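Local coordinates for protein putative glycoside hydrolase (Bacteroides thetaiotaomicron VPI-5482, PDB 3HBZ) that is of unproven function but binds calcium and, as a putative glycoside hydrolase, may play a role in carbohydrate metabolism, at residues G137-K140 with D144-T147; F148-A151 with K157-S160; T75-A78 with W83-K86. All coordinates share one frame; numbering follows the deposited sequence.

Contact 1 of 3, residues G137-K140 with D144-T147; sequences GVPK and DYPT
Pro139 meets Tyr145 through a CH-pi contact. CB of Pro139 stands 3.8 Å from the centroid of the Tyr145 ring, and the line to it leans 26° from the ring normal, so the carbon lies over a face but displaced toward the rim. The nearest ring atom is on that rim, with Pro139 CB to Tyr145 CE1 at 3.5 Å. Pro139 CG reaches further across the same ring, 3.5 Å from Tyr145 CZ, and thus the proline edge formed by CB and CG spans the phenol end of the tyrosine. Tyr145 turns its ring to this position with CG anti to the carbonyl carbon (chi1 -75°).

One hydrogen bond joins the segments. The backbone N of Lys140 donates to Asp144 OD2 at 2.7 Å, with a moderately bent N-H...O angle of 150°, the oxygen accepting through its anti lone pair, away from OD1. The same oxygen also accepts from the backbone N of Thr141. Two successive amides therefore grip one carboxylate oxygen, which probably fixes the rotation of the carboxylate. The contact lies in the loop that leads from helix 130-134 to strand 147-150, its fold-back tied by an aspartate that accepts from two preceding amides, with only three residues between the segments.

The remaining contacts are van der Waals. Asp144 CB rests on Pro139 CA at 3.7 Å, and Lys140 CB lies 3.3 Å from Asp144 OD2. Tyr145 also touches Asn130 and Ala134 of helix 130-134, and its ring meets that of Tyr111 at an incline.

Contact 2 of 3, residues F148-A151 with K157-S160; sequences FQFA and KCLS. With CA (calcium ion), chain B.
Phe148 holds CG between its backbone N and carbonyl carbon (chi1 60°), which swings the ring over Ser160 on the partner strand. Ser160 CB then sits 3.8 Å from the ring centroid, only 18° off the normal, a CH-pi contact over the face; Ser160 OG is nearest Phe148 CZ, at 3.2 Å. Phe150, its CG anti to N (chi1 176°), instead presents a ring edge to Cys158: SG lies in the ring plane, 3.9 Å from Phe150 CD2, a sulfur-aromatic contact. On the face shared with Leu159, the extended Gln149 crosses Lys157 obliquely, and its NE2 lies 3.7 Å from Lys157 CD. That amide nitrogen donates to the carbonyl of Phe102.

The backbone evidence is four hydrogen bonds, from 2.9 to 3.0 Å: Phe148 N to Ser160 O, Ser160 N to Phe148 O, Phe150 N to Cys158 O and Cys158 N to Phe150 O. Phe148/Ser160 and Phe150/Cys158 are the hydrogen-bonded pairs, flanking the non-hydrogen-bonded pair Gln149/Leu159. Lys157 O binds calcium at 2.3 Å, alongside a water, Asn101, Glu103, Thr155 and Asp332. The arrangement is an antiparallel beta hairpin with a calcium site at its turn end.

Contact 3 of 3, residues T75-A78 with W83-K86; sequences TVTA and WKKK. With CA (calcium ion), chain C; CAC (cacodylate ion), chain F.
Thr77 and Lys84 touch side by side, pointing the same way, and the lysine can be followed outward. Lys84 CB lies 3.6 Å from Val76 O. Lys84 CG, anti to the carbonyl carbon (chi1 -58°), comes 3.7 Å from Thr77 OG1, and Lys84 CD passes the same oxygen at 4.0 Å. Lys84 CE makes the closest approach to that hydroxyl, 3.5 Å from Thr77 OG1, before the extended chain carries NZ beyond. Thr75 lies on the same face, with OG1 3.7 Å from Lys86 CG and CG2 4.2 Å from Lys84 CB. At Thr75 an alanine, without OG1 and CG2, is likely to leave a gap beside Lys86 CG and Lys84 CB and to let the Lys86 chain turn more freely.

Reciprocal Val76/Lys85 hydrogen bonds establish the pairing, with Ala78 N to Trp83 O continuing the ladder at 2.8 Å. Lys84 also serves a calcium ion through its carbonyl O, at 2.3 Å. Its N donates to O1 of a cacodylate, probably from the crystallisation liquor, which binds the same metal, as do two waters and Glu9. Lys85, on the Val76 face, sends NZ to Asp11, Asn30 and Tyr87.

These segments form the turn end of the hairpin of strands 72-77 and 84-92, whose axes here run at 165°, within a five-stranded mixed sheet; strand 57-59 flanks 72-77, and strand 32-36 flanks 84-92.

Overall arrangement
Along the chain, contact 3 closes before contact 1 opens, and contact 2 begins where contact 1 ends. Contacts 1 and 2 are neighbours, their centres 15 Å apart, and they meet where Thr147 CG2 packs 4.1 Å from Leu159 CD1. The loop of contact 1 runs directly into the hairpin of strands 147-150 and 158-165, all within the range of the putative carbohydrate metabolism domain. Contact 3 belongs to a separate five-stranded mixed sheet, with its centre about 27 Å from that of contact 1 and 33 Å from that of contact 2. Contacts 2 and 3 each hold a calcium ion through a lysine carbonyl, so each of two well-separated hairpins carries its own calcium site.

Contact 1 of 3, residues G137-K140 with D144-T147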
# COMPACT_ATOMS: atom_id res chain seq x y z
N GLY A 137 5.33 -16.89 -9.31
CA GLY A 137 5.16 -18.32 -9.07
C GLY A 137 5.99 -18.90 -7.93
O GLY A 137 5.94 -20.11 -7.70
N VAL A 138 6.79 -18.07 -7.25
CA VAL A 138 7.71 -18.60 -6.22
C VAL A 138 7.05 -18.95 -4.85
O VAL A 138 7.33 -19.99 -4.33
CB VAL A 138 8.87 -17.63 -5.96
CG1 VAL A 138 9.76 -18.12 -4.74
CG2 VAL A 138 9.69 -17.38 -7.30
N PRO A 139 6.22 -18.07 -4.26
CA PRO A 139 5.79 -18.31 -2.87
C PRO A 139 4.83 -19.50 -2.74
O PRO A 139 4.03 -19.73 -3.63
CB PRO A 139 5.05 -17.03 -2.52
CG PRO A 139 4.50 -16.53 -3.86
CD PRO A 139 5.59 -16.86 -4.83
N LYS A 140 4.97 -20.26 -1.66
CA LYS A 140 4.02 -21.33 -1.36
C LYS A 140 3.02 -20.97 -0.28
O LYS A 140 1.89 -21.41 -0.37
CB LYS A 140 4.79 -22.59 -1.01
CG LYS A 140 5.60 -23.11 -2.27
CD LYS A 140 6.44 -24.32 -1.94
CE LYS A 140 6.89 -25.10 -3.17
NZ LYS A 140 7.19 -26.52 -2.78
N ASP A 144 6.48 -16.88 2.65
CA ASP A 144 7.46 -16.89 1.56
C ASP A 144 7.47 -15.55 0.81
O ASP A 144 8.30 -15.32 -0.08
CB ASP A 144 7.12 -18.01 0.57
CG ASP A 144 7.21 -19.41 1.15
OD1 ASP A 144 7.96 -19.64 2.12
OD2 ASP A 144 6.53 -20.30 0.59
N TYR A 145 6.53 -14.66 1.12
CA TYR A 145 6.45 -13.38 0.46
C TYR A 145 7.48 -12.37 1.05
O TYR A 145 8.05 -12.58 2.13
CB TYR A 145 5.06 -12.80 0.58
CG TYR A 145 4.04 -13.46 -0.31
CD1 TYR A 145 3.52 -14.70 0.00
CD2 TYR A 145 3.56 -12.80 -1.47
CE1 TYR A 145 2.57 -15.30 -0.83
CE2 TYR A 145 2.63 -13.40 -2.31
CZ TYR A 145 2.15 -14.66 -2.00
OH TYR A 145 1.19 -15.22 -2.81
N PRO A 146 7.73 -11.28 0.32
CA PRO A 146 8.66 -10.25 0.81
C PRO A 146 8.14 -9.50 2.04
O PRO A 146 8.95 -8.97 2.83
CB PRO A 146 8.81 -9.30 -0.39
CG PRO A 146 8.49 -10.18 -1.59
CD PRO A 146 7.32 -11.02 -1.09
N THR A 147 6.83 -9.49 2.21
CA THR A 147 6.19 -8.72 3.25
C THR A 147 5.31 -9.68 4.07
O THR A 147 4.37 -10.26 3.53
CB THR A 147 5.36 -7.64 2.65
OG1 THR A 147 6.17 -6.77 1.87
CG2 THR A 147 4.64 -6.79 3.77

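Contact 2 of 3, residues F148-A151 with K157-S160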
# COMPACT_ATOMS: atom_id res chain seq x y z
N PHE A 148 5.66 -9.89 5.35
CA PHE A 148 4.88 -10.77 6.23
C PHE A 148 4.93 -10.31 7.67
O PHE A 148 5.57 -9.31 8.00
CB PHE A 148 5.33 -12.24 6.11
CG PHE A 148 6.80 -12.48 6.47
CD1 PHE A 148 7.81 -12.23 5.54
CD2 PHE A 148 7.17 -12.97 7.72
CE1 PHE A 148 9.14 -12.45 5.84
CE2 PHE A 148 8.50 -13.19 8.04
CZ PHE A 148 9.49 -12.94 7.10
N GLN A 149 4.17 -11.01 8.52
CA GLN A 149 4.13 -10.68 9.94
C GLN A 149 4.97 -11.65 10.75
O GLN A 149 4.90 -12.85 10.51
CB GLN A 149 2.69 -10.77 10.44
CG GLN A 149 2.47 -10.19 11.84
CD GLN A 149 1.05 -10.35 12.32
OE1 GLN A 149 0.45 -11.39 12.08
NE2 GLN A 149 0.50 -9.32 12.99
N PHE A 150 5.73 -11.14 11.71
CA PHE A 150 6.65 -11.99 12.48
C PHE A 150 6.24 -11.95 13.94
O PHE A 150 5.90 -10.86 14.44
CB PHE A 150 8.07 -11.42 12.31
CG PHE A 150 9.11 -12.12 13.12
CD1 PHE A 150 9.31 -13.49 13.00
CD2 PHE A 150 9.93 -11.40 13.97
CE1 PHE A 150 10.31 -14.15 13.74
CE2 PHE A 150 10.96 -12.04 14.72
CZ PHE A 150 11.15 -13.43 14.59
N ALA A 151 6.28 -13.10 14.62
CA ALA A 151 5.72 -13.19 15.97
C ALA A 151 6.48 -12.40 17.02
O ALA A 151 5.85 -11.91 17.98
CB ALA A 151 5.50 -14.72 16.45
N LYS A 157 3.47 -8.62 17.90
CA LYS A 157 4.08 -9.04 16.64
C LYS A 157 4.60 -7.82 15.95
O LYS A 157 4.40 -6.70 16.47
CB LYS A 157 3.07 -9.76 15.78
CG LYS A 157 2.42 -10.95 16.57
CD LYS A 157 1.29 -11.59 15.80
CE LYS A 157 0.76 -12.86 16.52
NZ LYS A 157 -0.49 -13.31 15.86
N CYS A 158 5.29 -8.03 14.83
CA CYS A 158 5.79 -6.91 14.03
C CYS A 158 5.80 -7.20 12.54
O CYS A 158 5.45 -8.29 12.10
CB CYS A 158 7.19 -6.53 14.48
SG CYS A 158 8.48 -7.77 14.06
N LEU A 159 6.16 -6.16 11.79
CA LEU A 159 6.30 -6.18 10.37
C LEU A 159 7.68 -6.74 10.06
O LEU A 159 8.67 -6.36 10.68
CB LEU A 159 6.22 -4.73 9.82
CG LEU A 159 6.47 -4.52 8.33
CD1 LEU A 159 5.43 -5.30 7.52
CD2 LEU A 159 6.48 -2.96 8.04
N SER A 160 7.72 -7.67 9.10
CA SER A 160 8.96 -8.22 8.59
C SER A 160 9.04 -8.09 7.08
O SER A 160 8.16 -8.53 6.34
CB SER A 160 9.05 -9.71 8.99
OG SER A 160 10.29 -10.23 8.56
CA CA B . 3.89 -4.83 17.69
O HOH W 1 3.57 -3.09 19.26

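Contact 3 of 3, residues T75-A78 with W83-K86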
# COMPACT_ATOMS: atom_id res chain seq x y z
N THR A 75 -22.04 -9.88 -5.02
CA THR A 75 -21.61 -10.95 -5.90
C THR A 75 -21.82 -10.57 -7.37
O THR A 75 -22.90 -10.20 -7.77
CB THR A 75 -22.40 -12.26 -5.55
OG1 THR A 75 -22.04 -12.63 -4.24
CG2 THR A 75 -22.08 -13.42 -6.47
N VAL A 76 -20.76 -10.70 -8.15
CA VAL A 76 -20.76 -10.49 -9.58
C VAL A 76 -20.79 -11.88 -10.23
O VAL A 76 -20.01 -12.76 -9.88
CB VAL A 76 -19.53 -9.73 -10.02
CG1 VAL A 76 -19.52 -9.52 -11.52
CG2 VAL A 76 -19.43 -8.37 -9.27
N THR A 77 -21.75 -12.06 -11.13
CA THR A 77 -21.88 -13.26 -11.91
C THR A 77 -21.59 -12.93 -13.35
O THR A 77 -22.15 -11.95 -13.88
CB THR A 77 -23.31 -13.81 -11.82
OG1 THR A 77 -23.63 -14.02 -10.44
CG2 THR A 77 -23.45 -15.13 -12.63
N ALA A 78 -20.71 -13.72 -13.97
CA ALA A 78 -20.42 -13.58 -15.39
C ALA A 78 -21.63 -13.89 -16.22
O ALA A 78 -22.62 -14.49 -15.73
CB ALA A 78 -19.22 -14.45 -15.84
N TRP A 83 -19.38 -18.51 -13.61
CA TRP A 83 -18.33 -17.84 -12.84
C TRP A 83 -18.92 -16.73 -12.00
O TRP A 83 -19.67 -15.91 -12.51
CB TRP A 83 -17.22 -17.27 -13.75
CG TRP A 83 -16.52 -18.30 -14.54
CD1 TRP A 83 -16.72 -18.58 -15.86
CD2 TRP A 83 -15.55 -19.26 -14.07
NE1 TRP A 83 -15.93 -19.65 -16.25
CE2 TRP A 83 -15.21 -20.09 -15.17
CE3 TRP A 83 -14.94 -19.49 -12.83
CZ2 TRP A 83 -14.25 -21.08 -15.08
CZ3 TRP A 83 -14.01 -20.49 -12.74
CH2 TRP A 83 -13.66 -21.28 -13.85
N LYS A 84 -18.57 -16.70 -10.72
CA LYS A 84 -19.05 -15.67 -9.77
C LYS A 84 -17.88 -15.18 -8.93
O LYS A 84 -16.91 -15.88 -8.75
CB LYS A 84 -20.13 -16.23 -8.83
CG LYS A 84 -21.35 -16.79 -9.54
CD LYS A 84 -22.37 -17.34 -8.53
CE LYS A 84 -23.83 -17.27 -9.13
NZ LYS A 84 -24.79 -17.86 -8.16
N LYS A 85 -17.93 -13.96 -8.44
CA LYS A 85 -16.90 -13.49 -7.54
C LYS A 85 -17.57 -12.64 -6.50
O LYS A 85 -18.36 -11.78 -6.83
CB LYS A 85 -15.85 -12.64 -8.29
CG LYS A 85 -14.47 -12.79 -7.72
CD LYS A 85 -13.51 -11.59 -7.92
CE LYS A 85 -13.41 -11.11 -9.34
NZ LYS A 85 -12.12 -10.34 -9.53
N LYS A 86 -17.17 -12.81 -5.25
CA LYS A 86 -17.67 -11.99 -4.17
C LYS A 86 -16.68 -10.88 -3.89
O LYS A 86 -15.49 -11.12 -3.77
CB LYS A 86 -17.85 -12.85 -2.90
CG LYS A 86 -19.03 -12.48 -2.06
CD LYS A 86 -19.58 -13.72 -1.24
CE LYS A 86 -18.55 -14.29 -0.25
NZ LYS A 86 -19.03 -15.48 0.56
CA CA C . -15.72 -17.66 -7.94
AS CAC F . -17.62 -20.32 -9.17
O1 CAC F . -16.77 -18.80 -9.38
O2 CAC F . -19.22 -20.22 -8.48
C1 CAC F . -17.54 -21.21 -10.90
C2 CAC F . -16.62 -21.40 -7.87
O HOH W 2 -17.47 -18.28 -6.30
O HOH W 3 -14.33 -16.31 -6.64